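Long-range contacts in Mll7089 protein (Mesorhizobium loti, PDB 2OZ8), which is of unknown specific function but may act as a magnesium-dependent hydro-lyase, as a member of the mandelate racemase family in the enolase superfamily: residues Asp23-Ala28 / Asp196-Trp201; Gly139-Leu144 / Phe164-Gly169; Val223-Leu228 / Ile247-Tyr252; Ile295-Leu300 / Glu317-Asn322. One frame throughout, in Å; residues are numbered along the deposited sequence. Where two conformers were deposited one is given.

Interaction 1 of 4, residues Asp23-Ala28 / Asp196-Trp201; sequences DSQVRA and DPNEAW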
loop_
_atom_site.group_PDB
_atom_site.type_symbol
_atom_site.label_atom_id
_atom_site.label_comp_id
_atom_site.label_asym_id
_atom_site.label_seq_id
_atom_site.Cartn_x
_atom_site.Cartn_y
_atom_site.Cartn_z
ATOM N N ASP A 23 -10.013 11.416 -35.376
ATOM C CA ASP A 23 -10.385 10.452 -34.349
ATOM C C ASP A 23 -11.542 11.042 -33.564
ATOM O O ASP A 23 -12.092 12.077 -33.934
ATOM C CB ASP A 23 -9.194 10.196 -33.438
ATOM C CG ASP A 23 -8.665 11.471 -32.807
ATOM O OD1 ASP A 23 -9.474 12.315 -32.340
ATOM O OD2 ASP A 23 -7.446 11.654 -32.773
ATOM N N SER A 24 -11.890 10.408 -32.454
ATOM C CA SER A 24 -13.118 10.745 -31.767
ATOM C C SER A 24 -13.083 12.162 -31.237
ATOM O O SER A 24 -14.090 12.675 -30.854
ATOM C CB SER A 24 -13.376 9.747 -30.631
ATOM O OG SER A 24 -12.477 9.953 -29.568
ATOM N N GLN A 25 -11.909 12.770 -31.208
ATOM C CA GLN A 25 -11.673 14.077 -30.587
ATOM C C GLN A 25 -11.372 15.180 -31.610
ATOM O O GLN A 25 -11.608 16.345 -31.355
ATOM C CB GLN A 25 -10.445 14.015 -29.666
ATOM C CG GLN A 25 -10.698 13.630 -28.216
ATOM C CD GLN A 25 -9.503 13.974 -27.309
ATOM O OE1 GLN A 25 -8.669 13.108 -26.954
ATOM N NE2 GLN A 25 -9.415 15.241 -26.938
ATOM N N VAL A 26 -10.816 14.795 -32.764
ATOM C CA VAL A 26 -10.121 15.727 -33.642
ATOM C C VAL A 26 -10.353 15.432 -35.135
ATOM O O VAL A 26 -10.546 14.270 -35.535
ATOM C CB VAL A 26 -8.591 15.671 -33.254
ATOM C CG1 VAL A 26 -7.672 15.767 -34.431
ATOM C CG2 VAL A 26 -8.245 16.686 -32.145
ATOM N N ARG A 27 -10.331 16.485 -35.946
ATOM C CA ARG A 27 -10.514 16.417 -37.418
ATOM C C ARG A 27 -9.433 17.320 -38.054
ATOM O O ARG A 27 -9.113 18.392 -37.511
ATOM C CB ARG A 27 -11.932 16.910 -37.790
ATOM C CG ARG A 27 -12.397 16.681 -39.248
ATOM C CD ARG A 27 -13.937 16.956 -39.532
ATOM N NE ARG A 27 -14.234 16.951 -40.980
ATOM C CZ ARG A 27 -15.328 16.435 -41.570
ATOM N NH1 ARG A 27 -16.308 15.848 -40.876
ATOM N NH2 ARG A 27 -15.443 16.503 -42.896
ATOM N N ALA A 28 -8.849 16.878 -39.163
ATOM C CA ALA A 28 -7.880 17.687 -39.914
ATOM C C ALA A 28 -7.885 17.339 -41.376
ATOM O O ALA A 28 -7.786 16.165 -41.718
ATOM C CB ALA A 28 -6.450 17.531 -39.366
ATOM N N ASP A 196 -8.864 2.151 -31.628
ATOM C CA ASP A 196 -8.356 3.341 -30.966
ATOM C C ASP A 196 -9.494 4.322 -30.699
ATOM O O ASP A 196 -9.852 5.085 -31.574
ATOM C CB ASP A 196 -7.353 4.012 -31.875
ATOM C CG ASP A 196 -6.612 5.157 -31.192
ATOM O OD1 ASP A 196 -7.006 5.627 -30.090
ATOM O OD2 ASP A 196 -5.628 5.618 -31.789
ATOM N N PRO A 197 -10.080 4.292 -29.494
ATOM C CA PRO A 197 -11.129 5.222 -29.057
ATOM C C PRO A 197 -10.630 6.631 -28.727
ATOM O O PRO A 197 -11.440 7.534 -28.539
ATOM C CB PRO A 197 -11.609 4.601 -27.729
ATOM C CG PRO A 197 -11.087 3.159 -27.756
ATOM C CD PRO A 197 -9.774 3.290 -28.450
ATOM N N ASN A 198 -9.319 6.813 -28.587
ATOM C CA ASN A 198 -8.757 8.105 -28.242
ATOM C C ASN A 198 -9.433 8.794 -27.077
ATOM O O ASN A 198 -9.832 9.976 -27.171
ATOM C CB ASN A 198 -8.753 9.014 -29.437
ATOM C CG ASN A 198 -7.435 9.665 -29.621
ATOM O OD1 ASN A 198 -7.105 10.656 -28.953
ATOM N ND2 ASN A 198 -6.607 9.063 -30.511
ATOM N N GLU A 199 -9.542 8.041 -25.982
ATOM C CA GLU A 199 -10.015 8.511 -24.681
ATOM C C GLU A 199 -11.519 8.776 -24.632
ATOM O O GLU A 199 -12.016 9.392 -23.689
ATOM C CB GLU A 199 -9.232 9.755 -24.171
ATOM C CG GLU A 199 -7.702 9.684 -24.123
ATOM C CD GLU A 199 -7.019 10.898 -23.341
ATOM O OE1 GLU A 199 -7.232 12.076 -23.622
ATOM O OE2 GLU A 199 -6.217 10.706 -22.423
ATOM N N ALA A 200 -12.249 8.345 -25.656
ATOM C CA ALA A 200 -13.688 8.562 -25.701
ATOM C C ALA A 200 -14.427 7.862 -24.577
ATOM O O ALA A 200 -15.549 8.237 -24.239
ATOM C CB ALA A 200 -14.274 8.129 -27.073
ATOM N N TRP A 201 -13.832 6.838 -23.994
ATOM C CA TRP A 201 -14.585 6.003 -23.027
ATOM C C TRP A 201 -14.166 6.272 -21.582
ATOM O O TRP A 201 -13.090 6.772 -21.342
ATOM C CB TRP A 201 -14.434 4.538 -23.378
ATOM C CG TRP A 201 -14.933 4.184 -24.740
ATOM C CD1 TRP A 201 -15.882 4.837 -25.457
ATOM C CD2 TRP A 201 -14.563 3.033 -25.515
ATOM N NE1 TRP A 201 -16.129 4.177 -26.647
ATOM C CE2 TRP A 201 -15.320 3.077 -26.721
ATOM C CE3 TRP A 201 -13.685 1.969 -25.304
ATOM C CZ2 TRP A 201 -15.233 2.087 -27.721
ATOM C CZ3 TRP A 201 -13.590 0.967 -26.314
ATOM C CH2 TRP A 201 -14.372 1.042 -27.511
HETATM O O HOH W 1 -10.820 7.590 -32.100
#
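Hydrogen bonding between the two segments rests on S24. With its OG set between backbone N and carbonyl carbon (chi1 72°), S24 donates from OG to P197 O at 2.8 Å, approaching from above the carbonyl plane. P197 O also receives A200 N at 3.1 Å, the bond that closes a type I' turn from P197 to A200, so two donors grip one carbonyl. A single water accepts from S24 N and donates to D196 O. The segment 23-28 belongs to the N-terminal part of the chain, and it meets the loop that follows strand 192-196 of the C-terminal barrel, a domain contact characteristic of the enolase superfamily. Stacking comes second: the carboxylate of D23 lies obliquely on the amide of N198, the planes 23° apart and D23 OD2 3.5 Å from N198 ND2. D23 is steadied by an Asx turn in which its OD1 accepts Q25 N through the anti lone pair, while N198 OD1 bonds to Y252 OH. Van der Waals contact is slight, A200 CB approaching S24 OG at 3.6 Å.

Interaction 2 of 4, residues Gly139-Leu144 / Phe164-Gly169; sequences GLDFHL and FKIKVG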
loop_
_atom_site.group_PDB
_atom_site.type_symbol
_atom_site.label_atom_id
_atom_site.label_comp_id
_atom_site.label_asym_id
_atom_site.label_seq_id
_atom_site.Cartn_x
_atom_site.Cartn_y
_atom_site.Cartn_z
ATOM N N GLY A 139 -5.974 3.911 -40.430
ATOM C CA GLY A 139 -6.813 4.701 -41.302
ATOM C C GLY A 139 -7.018 6.122 -40.859
ATOM O O GLY A 139 -7.228 6.975 -41.706
ATOM N N LEU A 140 -6.918 6.396 -39.549
ATOM C CA LEU A 140 -7.211 7.752 -38.990
ATOM C C LEU A 140 -8.588 8.160 -39.535
ATOM O O LEU A 140 -8.813 9.287 -39.997
ATOM C CB LEU A 140 -6.091 8.767 -39.361
ATOM C CG LEU A 140 -4.619 8.323 -39.158
ATOM C CD1 LEU A 140 -3.595 9.368 -39.617
ATOM C CD2 LEU A 140 -4.294 7.906 -37.682
ATOM N N ASP A 141 -9.494 7.182 -39.477
ATOM C CA ASP A 141 -10.672 7.067 -40.371
ATOM C C ASP A 141 -11.936 7.461 -39.720
ATOM O O ASP A 141 -12.960 7.134 -40.236
ATOM C CB ASP A 141 -10.890 5.603 -40.777
ATOM C CG ASP A 141 -11.039 4.679 -39.533
ATOM O OD1 ASP A 141 -9.982 4.322 -38.998
ATOM O OD2 ASP A 141 -12.185 4.383 -39.069
ATOM N N PHE A 142 -11.898 8.128 -38.592
ATOM C CA PHE A 142 -13.127 8.401 -37.878
ATOM C C PHE A 142 -14.103 9.250 -38.696
ATOM O O PHE A 142 -15.317 9.162 -38.531
ATOM C CB PHE A 142 -12.806 9.108 -36.560
ATOM C CG PHE A 142 -13.959 9.186 -35.618
ATOM C CD1 PHE A 142 -14.283 8.074 -34.792
ATOM C CD2 PHE A 142 -14.741 10.335 -35.563
ATOM C CE1 PHE A 142 -15.368 8.114 -33.890
ATOM C CE2 PHE A 142 -15.834 10.418 -34.667
ATOM C CZ PHE A 142 -16.169 9.294 -33.834
ATOM N N HIS A 143 -13.580 10.087 -39.586
ATOM C CA HIS A 143 -14.433 11.051 -40.280
ATOM C C HIS A 143 -14.710 10.617 -41.695
ATOM O O HIS A 143 -15.557 11.200 -42.375
ATOM C CB HIS A 143 -13.808 12.427 -40.229
ATOM C CG HIS A 143 -13.781 12.992 -38.854
ATOM N ND1 HIS A 143 -14.929 13.304 -38.165
ATOM C CD2 HIS A 143 -12.755 13.268 -38.020
ATOM C CE1 HIS A 143 -14.615 13.756 -36.966
ATOM N NE2 HIS A 143 -13.301 13.748 -36.854
ATOM N N LEU A 144 -14.014 9.563 -42.112
ATOM C CA LEU A 144 -14.184 8.967 -43.432
ATOM C C LEU A 144 -15.614 8.461 -43.693
ATOM O O LEU A 144 -16.212 7.831 -42.816
ATOM C CB LEU A 144 -13.167 7.833 -43.602
ATOM C CG LEU A 144 -12.063 8.015 -44.654
ATOM C CD1 LEU A 144 -11.642 9.473 -44.842
ATOM C CD2 LEU A 144 -10.853 7.142 -44.386
ATOM N N PHE A 164 -4.554 -4.046 -39.114
ATOM C CA PHE A 164 -5.386 -2.887 -39.471
ATOM C C PHE A 164 -5.895 -2.207 -38.197
ATOM O O PHE A 164 -6.386 -2.878 -37.313
ATOM C CB PHE A 164 -6.600 -3.348 -40.313
ATOM C CG PHE A 164 -6.211 -4.113 -41.554
ATOM C CD1 PHE A 164 -5.829 -3.434 -42.719
ATOM C CD2 PHE A 164 -6.135 -5.496 -41.547
ATOM C CE1 PHE A 164 -5.380 -4.116 -43.836
ATOM C CE2 PHE A 164 -5.660 -6.212 -42.723
ATOM C CZ PHE A 164 -5.297 -5.510 -43.834
ATOM N N LYS A 165 -5.762 -0.881 -38.097
ATOM C CA LYS A 165 -6.272 -0.127 -36.955
ATOM C C LYS A 165 -7.293 0.898 -37.401
ATOM O O LYS A 165 -7.039 1.675 -38.321
ATOM C CB LYS A 165 -5.160 0.584 -36.202
ATOM C CG LYS A 165 -5.619 1.205 -34.888
ATOM C CD LYS A 165 -4.904 2.550 -34.581
ATOM C CE LYS A 165 -3.496 2.355 -34.157
ATOM N NZ LYS A 165 -2.756 3.560 -33.680
ATOM N N ILE A 166 -8.435 0.893 -36.718
ATOM C CA ILE A 166 -9.503 1.813 -36.960
ATOM C C ILE A 166 -9.798 2.625 -35.725
ATOM O O ILE A 166 -9.447 2.215 -34.594
ATOM C CB ILE A 166 -10.780 1.092 -37.445
ATOM C CG1 ILE A 166 -11.321 0.163 -36.359
ATOM C CG2 ILE A 166 -10.464 0.350 -38.797
ATOM C CD1 ILE A 166 -12.642 -0.498 -36.698
ATOM N N LYS A 167 -10.428 3.777 -35.958
ATOM C CA LYS A 167 -10.815 4.713 -34.908
ATOM C C LYS A 167 -12.204 4.453 -34.481
ATOM O O LYS A 167 -13.065 4.314 -35.320
ATOM C CB LYS A 167 -10.733 6.159 -35.398
ATOM C CG LYS A 167 -9.343 6.544 -35.858
ATOM C CD LYS A 167 -8.326 6.577 -34.760
ATOM C CE LYS A 167 -6.995 7.151 -35.223
ATOM N NZ LYS A 167 -5.884 6.916 -34.202
ATOM N N VAL A 168 -12.428 4.416 -33.175
ATOM C CA VAL A 168 -13.770 4.209 -32.649
ATOM C C VAL A 168 -14.045 5.282 -31.638
ATOM O O VAL A 168 -13.282 6.228 -31.542
ATOM C CB VAL A 168 -13.971 2.778 -32.039
ATOM C CG1 VAL A 168 -13.809 1.699 -33.147
ATOM C CG2 VAL A 168 -13.021 2.541 -30.889
ATOM N N GLY A 169 -15.126 5.139 -30.866
ATOM C CA GLY A 169 -15.473 6.142 -29.878
ATOM C C GLY A 169 -16.664 6.980 -30.256
ATOM O O GLY A 169 -16.911 7.981 -29.593
HETATM O O HOH W 2 -6.052 4.535 -37.458
#
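The side chain of D141 takes the crowded position between its backbone N and carbonyl carbon (chi1 56°), which lays OD1 against strand 163-167. There the syn lone pair of D141 OD1 accepts K167 N at 3.1 Å, while OD2 has a long, weak ion pair with R179. An alanine here would remove that acceptor and would probably loosen the hold of the loop on the strand end. K167 turns sharply at chi2 (-67°) and then runs straight, side by side with L140, K167 CE lying 3.7 Å from L140 CD2. F142, its CG anti to the backbone N, rests CB on K167 CB at 3.8 Å and brings the ring edge to K167 O; H170 stacks on this ring. Between backbones, G139 N donates to K165 O at 3.3 Å, and a water links L140 N to the same carbonyl. This is the top of the second strand of the barrel. D141 OD1 stays 6.8 Å from K167 NZ, which instead forms a salt bridge with D196, a pairing likely to favour the charged lysine.

Interaction 3 of 4, residues Val223-Leu228 / Ile247-Tyr252; sequences VEDPIL and INSGEY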
loop_
_atom_site.group_PDB
_atom_site.type_symbol
_atom_site.label_atom_id
_atom_site.label_comp_id
_atom_site.label_asym_id
_atom_site.label_seq_id
_atom_site.Cartn_x
_atom_site.Cartn_y
_atom_site.Cartn_z
ATOM N N VAL A 223 -6.377 -2.594 -27.880
ATOM C CA VAL A 223 -7.158 -1.382 -27.843
ATOM C C VAL A 223 -6.203 -0.287 -27.354
ATOM O O VAL A 223 -5.481 -0.445 -26.358
ATOM C CB VAL A 223 -8.445 -1.513 -26.954
ATOM C CG1 VAL A 223 -8.123 -1.993 -25.544
ATOM C CG2 VAL A 223 -9.235 -0.197 -26.920
ATOM N N GLU A 224 -6.190 0.831 -28.076
ATOM C CA GLU A 224 -5.234 1.874 -27.822
ATOM C C GLU A 224 -5.888 3.082 -27.181
ATOM O O GLU A 224 -6.919 3.506 -27.635
ATOM C CB GLU A 224 -4.676 2.260 -29.167
ATOM C CG GLU A 224 -3.288 2.847 -29.122
ATOM C CD GLU A 224 -2.622 2.855 -30.497
ATOM O OE1 GLU A 224 -2.685 1.838 -31.254
ATOM O OE2 GLU A 224 -2.032 3.899 -30.802
ATOM N N ASP A 225 -5.285 3.651 -26.147
ATOM C CA ASP A 225 -5.840 4.802 -25.456
ATOM C C ASP A 225 -7.377 4.791 -25.257
ATOM O O ASP A 225 -8.055 5.722 -25.669
ATOM C CB ASP A 225 -5.435 6.090 -26.156
ATOM C CG ASP A 225 -3.965 6.166 -26.396
ATOM O OD1 ASP A 225 -3.186 5.992 -25.433
ATOM O OD2 ASP A 225 -3.565 6.393 -27.569
ATOM N N PRO A 226 -7.925 3.756 -24.587
ATOM C CA PRO A 226 -9.389 3.714 -24.552
ATOM C C PRO A 226 -10.030 4.793 -23.664
ATOM O O PRO A 226 -11.199 5.124 -23.885
ATOM C CB PRO A 226 -9.693 2.318 -23.990
ATOM C CG PRO A 226 -8.467 1.894 -23.232
ATOM C CD PRO A 226 -7.282 2.635 -23.846
ATOM N N ILE A 227 -9.276 5.363 -22.709
ATOM C CA ILE A 227 -9.805 6.231 -21.674
ATOM C C ILE A 227 -8.764 7.312 -21.350
ATOM O O ILE A 227 -7.596 7.222 -21.759
ATOM C CB ILE A 227 -10.180 5.420 -20.339
ATOM C CG1 ILE A 227 -8.922 4.817 -19.654
ATOM C CG2 ILE A 227 -11.221 4.305 -20.587
ATOM C CD1 ILE A 227 -9.055 4.320 -18.224
ATOM N N LEU A 228 -9.228 8.359 -20.659
ATOM C CA LEU A 228 -8.398 9.388 -20.043
ATOM C C LEU A 228 -7.074 8.846 -19.618
ATOM O O LEU A 228 -7.015 7.967 -18.788
ATOM C CB LEU A 228 -9.123 9.967 -18.818
ATOM C CG LEU A 228 -8.760 11.407 -18.505
ATOM C CD1 LEU A 228 -8.937 12.281 -19.773
ATOM C CD2 LEU A 228 -9.564 11.982 -17.338
ATOM N N ILE A 247 -4.065 -3.721 -23.604
ATOM C CA ILE A 247 -4.376 -2.330 -23.401
ATOM C C ILE A 247 -3.143 -1.500 -23.728
ATOM O O ILE A 247 -2.142 -1.521 -23.000
ATOM C CB ILE A 247 -4.810 -2.068 -21.943
ATOM C CG1 ILE A 247 -5.937 -3.037 -21.493
ATOM C CG2 ILE A 247 -5.196 -0.604 -21.739
ATOM C CD1 ILE A 247 -7.300 -2.845 -22.219
ATOM N N ASN A 248 -3.210 -0.744 -24.817
ATOM C CA ASN A 248 -2.048 -0.071 -25.347
ATOM C C ASN A 248 -2.221 1.356 -24.887
ATOM O O ASN A 248 -3.259 1.926 -25.074
ATOM C CB ASN A 248 -2.038 -0.264 -26.879
ATOM C CG ASN A 248 -0.823 0.345 -27.574
ATOM O OD1 ASN A 248 -0.360 1.399 -27.203
ATOM N ND2 ASN A 248 -0.325 -0.325 -28.620
ATOM N N SER A 249 -1.220 1.935 -24.247
ATOM C CA SER A 249 -1.394 3.232 -23.585
ATOM C C SER A 249 -0.176 4.106 -23.695
ATOM O O SER A 249 0.924 3.622 -23.817
ATOM C CB SER A 249 -1.688 3.054 -22.095
ATOM O OG SER A 249 -2.547 4.099 -21.667
ATOM N N GLY A 250 -0.391 5.405 -23.660
ATOM C CA GLY A 250 0.682 6.388 -23.476
ATOM C C GLY A 250 0.600 7.626 -24.351
ATOM O O GLY A 250 1.517 8.459 -24.312
ATOM N N GLU A 251 -0.464 7.735 -25.162
ATOM C CA GLU A 251 -0.664 8.908 -26.041
ATOM C C GLU A 251 -0.776 10.161 -25.180
ATOM O O GLU A 251 -1.355 10.122 -24.088
ATOM C CB GLU A 251 -1.922 8.766 -26.944
ATOM C CG GLU A 251 -2.072 9.791 -28.114
ATOM C CD GLU A 251 -1.292 9.407 -29.407
ATOM O OE1 GLU A 251 -0.126 9.004 -29.259
ATOM O OE2 GLU A 251 -1.833 9.508 -30.562
ATOM N N TYR A 252 -0.203 11.250 -25.676
ATOM C CA TYR A 252 -0.342 12.575 -25.068
ATOM C C TYR A 252 0.550 12.728 -23.840
ATOM O O TYR A 252 0.466 13.732 -23.122
ATOM C CB TYR A 252 -1.821 12.919 -24.758
ATOM C CG TYR A 252 -2.733 12.722 -25.956
ATOM C CD1 TYR A 252 -3.785 11.791 -25.930
ATOM C CD2 TYR A 252 -2.514 13.450 -27.143
ATOM C CE1 TYR A 252 -4.608 11.599 -27.051
ATOM C CE2 TYR A 252 -3.325 13.272 -28.255
ATOM C CZ TYR A 252 -4.364 12.348 -28.211
ATOM O OH TYR A 252 -5.134 12.190 -29.344
HETATM O O HOH W 3 -5.653 5.297 -22.213
#
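D225 adopts left-handed backbone angles just past its strand, and with CG beside its own backbone N (chi1 -51°) the carboxylate swings across to the other segment. D225 OD1 accepts E251 N at 3.2 Å, met from above the carboxylate plane, and takes a weak hydrogen bond from G250 N at 3.4 Å. D225 OD2 sits close to E251 CB, at 3.0 Å, and E251 bends at chi2 so that its own carboxylate turns off toward H273. E224 and N248 both hold CG anti to the backbone N, point the same way and stack, their planes 20° apart, with E224 CG 3.8 Å from N248 OD1; the polar ends then part, E224 to W222 and K165, N248 to S294. The backbones pair in parallel: N248 N donates to V223 O at 2.8 Å, and D225 N to N248 O at 2.9 Å, both nearly along the C=O axis. On the sheet face opposite E224 and N248, V223 CG1 touches I247 CD1 at 3.5 Å. G250 has a conformation that calls for glycine. The strands belong to one beta-alpha-beta unit of the barrel: L238 of the connecting helix 232-241 covers I247 and P226, L210 of helix 203-215 packs on V223, and strands 192-196 and 269-272 flank the pair.

Interaction 4 of 4, residues Ile295-Leu300 / Glu317-Asn322; sequences IGNTFL and EYSFQN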
loop_
_atom_site.group_PDB
_atom_site.type_symbol
_atom_site.label_atom_id
_atom_site.label_comp_id
_atom_site.label_asym_id
_atom_site.label_seq_id
_atom_site.Cartn_x
_atom_site.Cartn_y
_atom_site.Cartn_z
ATOM N N ILE A 295 5.537 1.559 -31.899
ATOM C CA ILE A 295 5.838 2.847 -32.517
ATOM C C ILE A 295 4.637 3.347 -33.360
ATOM O O ILE A 295 4.176 2.663 -34.296
ATOM C CB ILE A 295 7.080 2.708 -33.401
ATOM C CG1 ILE A 295 8.213 1.980 -32.620
ATOM C CG2 ILE A 295 7.433 4.059 -34.079
ATOM C CD1 ILE A 295 9.050 2.746 -31.637
ATOM N N GLY A 296 4.117 4.503 -32.966
ATOM C CA GLY A 296 3.072 5.163 -33.673
ATOM C C GLY A 296 3.613 5.987 -34.849
ATOM O O GLY A 296 4.821 5.903 -35.207
ATOM N N ASN A 297 2.698 6.750 -35.465
ATOM C CA ASN A 297 3.045 7.610 -36.582
ATOM C C ASN A 297 4.225 8.472 -36.232
ATOM O O ASN A 297 4.202 9.145 -35.209
ATOM C CB ASN A 297 1.882 8.491 -37.000
ATOM C CG ASN A 297 0.831 7.717 -37.715
ATOM O OD1 ASN A 297 -0.362 7.835 -37.412
ATOM N ND2 ASN A 297 1.257 6.884 -38.656
ATOM N N THR A 298 5.272 8.369 -37.049
ATOM C CA THR A 298 6.330 9.353 -37.061
ATOM C C THR A 298 6.315 10.014 -38.438
ATOM O O THR A 298 5.992 9.373 -39.443
ATOM C CB THR A 298 7.698 8.757 -36.630
ATOM O OG1 THR A 298 8.114 7.667 -37.483
ATOM C CG2 THR A 298 7.597 8.235 -35.174
ATOM N N PHE A 299 6.581 11.312 -38.491
ATOM C CA PHE A 299 6.611 12.005 -39.775
ATOM C C PHE A 299 7.590 11.345 -40.728
ATOM O O PHE A 299 8.758 11.247 -40.437
ATOM C CB PHE A 299 6.896 13.510 -39.633
ATOM C CG PHE A 299 6.384 14.301 -40.788
ATOM C CD1 PHE A 299 5.136 14.900 -40.728
ATOM C CD2 PHE A 299 7.112 14.386 -41.978
ATOM C CE1 PHE A 299 4.635 15.606 -41.814
ATOM C CE2 PHE A 299 6.626 15.104 -43.069
ATOM C CZ PHE A 299 5.386 15.706 -42.993
ATOM N N LEU A 300 7.062 10.866 -41.852
ATOM C CA LEU A 300 7.806 10.166 -42.884
ATOM C C LEU A 300 8.507 8.896 -42.442
ATOM O O LEU A 300 9.440 8.449 -43.095
ATOM C CB LEU A 300 8.771 11.116 -43.655
ATOM C CG LEU A 300 8.054 11.939 -44.725
ATOM C CD1 LEU A 300 8.991 12.925 -45.404
ATOM C CD2 LEU A 300 7.383 11.039 -45.750
ATOM N N GLU A 317 3.323 1.978 -36.827
ATOM C CA GLU A 317 2.126 2.516 -37.443
ATOM C C GLU A 317 2.397 3.186 -38.792
ATOM O O GLU A 317 3.302 4.037 -38.904
ATOM C CB GLU A 317 1.461 3.526 -36.489
ATOM C CG GLU A 317 0.093 4.012 -36.968
ATOM C CD GLU A 317 -0.588 4.901 -36.013
ATOM O OE1 GLU A 317 0.092 5.369 -35.088
ATOM O OE2 GLU A 317 -1.793 5.158 -36.173
ATOM N N TYR A 318 1.589 2.854 -39.800
ATOM C CA TYR A 318 1.624 3.595 -41.084
ATOM C C TYR A 318 0.214 4.048 -41.522
ATOM O O TYR A 318 -0.712 3.246 -41.529
ATOM C CB TYR A 318 2.326 2.795 -42.202
ATOM C CG TYR A 318 2.395 3.601 -43.478
ATOM C CD1 TYR A 318 3.280 4.677 -43.605
ATOM C CD2 TYR A 318 1.504 3.346 -44.523
ATOM C CE1 TYR A 318 3.283 5.476 -44.746
ATOM C CE2 TYR A 318 1.487 4.138 -45.683
ATOM C CZ TYR A 318 2.385 5.176 -45.783
ATOM O OH TYR A 318 2.350 5.917 -46.905
ATOM N N SER A 319 0.069 5.310 -41.911
ATOM C CA SER A 319 -1.253 5.929 -42.049
ATOM C C SER A 319 -1.573 6.486 -43.445
ATOM O O SER A 319 -2.535 7.205 -43.627
ATOM C CB SER A 319 -1.433 7.009 -41.000
ATOM O OG SER A 319 -1.543 6.435 -39.700
ATOM N N PHE A 320 -0.740 6.137 -44.425
ATOM C CA PHE A 320 -0.987 6.519 -45.804
ATOM C C PHE A 320 -1.124 8.025 -46.003
ATOM O O PHE A 320 -1.840 8.444 -46.886
ATOM C CB PHE A 320 -2.215 5.754 -46.374
ATOM C CG PHE A 320 -2.067 4.278 -46.273
ATOM C CD1 PHE A 320 -1.489 3.567 -47.297
ATOM C CD2 PHE A 320 -2.481 3.586 -45.112
ATOM C CE1 PHE A 320 -1.323 2.220 -47.206
ATOM C CE2 PHE A 320 -2.306 2.205 -45.010
ATOM C CZ PHE A 320 -1.710 1.535 -46.048
ATOM N N GLN A 321 -0.421 8.831 -45.217
ATOM C CA GLN A 321 -0.494 10.298 -45.407
ATOM C C GLN A 321 0.209 10.786 -46.730
ATOM O O GLN A 321 1.111 10.110 -47.252
ATOM C CB GLN A 321 0.011 11.011 -44.158
ATOM C CG GLN A 321 -0.935 10.840 -42.961
ATOM C CD GLN A 321 -0.301 11.202 -41.646
ATOM O OE1 GLN A 321 -0.790 12.089 -40.944
ATOM N NE2 GLN A 321 0.806 10.512 -41.293
ATOM N N ASN A 322 -0.254 11.896 -47.309
ATOM C CA ASN A 322 0.337 12.384 -48.572
ATOM C C ASN A 322 1.557 13.239 -48.252
ATOM O O ASN A 322 1.480 14.454 -48.316
ATOM C CB ASN A 322 -0.658 13.164 -49.428
ATOM C CG ASN A 322 -1.152 14.443 -48.743
ATOM O OD1 ASN A 322 -1.269 14.481 -47.512
ATOM N ND2 ASN A 322 -1.454 15.499 -49.537
HETATM O O HOH W 4 3.002 10.833 -39.514
HETATM O O HOH W 5 4.785 6.156 -39.163
#
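The amide group of N297 lies flat over the carboxylate of E317, the two planes 20° apart and the side chains crossing obliquely. E317 reaches this position fully stretched, with CG anti to the backbone N (chi1 -172°) and chi2 likewise extended. E317 OE1 accepts N297 N at 3.0 Å, the donor standing 40° out of the carboxylate plane, and it lies 3.3 Å from G296 CA. The other oxygen turns to partners beyond these segments, bonding to S138 and forming a salt bridge with K165. S319, its OG beside the backbone N, comes up to the N297 amide group, S319 OG lying 3.3 Å from N297 CG. These residues stand where strands 293-295 and 313-318, the seventh and eighth of the enolase-type barrel, run out into loops. The strands themselves are joined by E317 N donating to I295 O at 2.8 Å, in the carbonyl plane. An alanine in place of E317 would strip away the acceptor for N297 N and would probably leave the N297 loop less firmly placed and the ammonium of K165 with one counter-charge fewer. One water accepts from T298 N and donates to E317 O; another accepts from Q321 NE2 and reaches T298 O weakly. Farther along the same loop, F299 stacks on F323 and meets F49 of strand 45-52, in the N-terminal antiparallel sheet.

In the fold
Interactions 2, 3 and 4 all reach the same barrel sheet, and K165 of interaction 2 binds the other two together: K165 NZ lies 3.0 Å from E224 OE1 and 3.1 Å from E317 OE2. K167 NZ makes a further salt bridge to D196 OD2 at 2.8 Å, joining interaction 2 to interaction 1, inside whose chain loop it is nested. Interactions 1 and 3 meet at N198 OD1 and Y252 OH, 2.5 Å apart. Interactions 3 and 4, with centres about 18 Å apart, do not touch. Two lysines and acidic residues at successive strand ends are consistent with the magnesium-dependent active site of this superfamily. A bound sulfate, probably from the crystallisation liquor, lies about 4 Å from the F142 side chain and about 6 Å from that of S24.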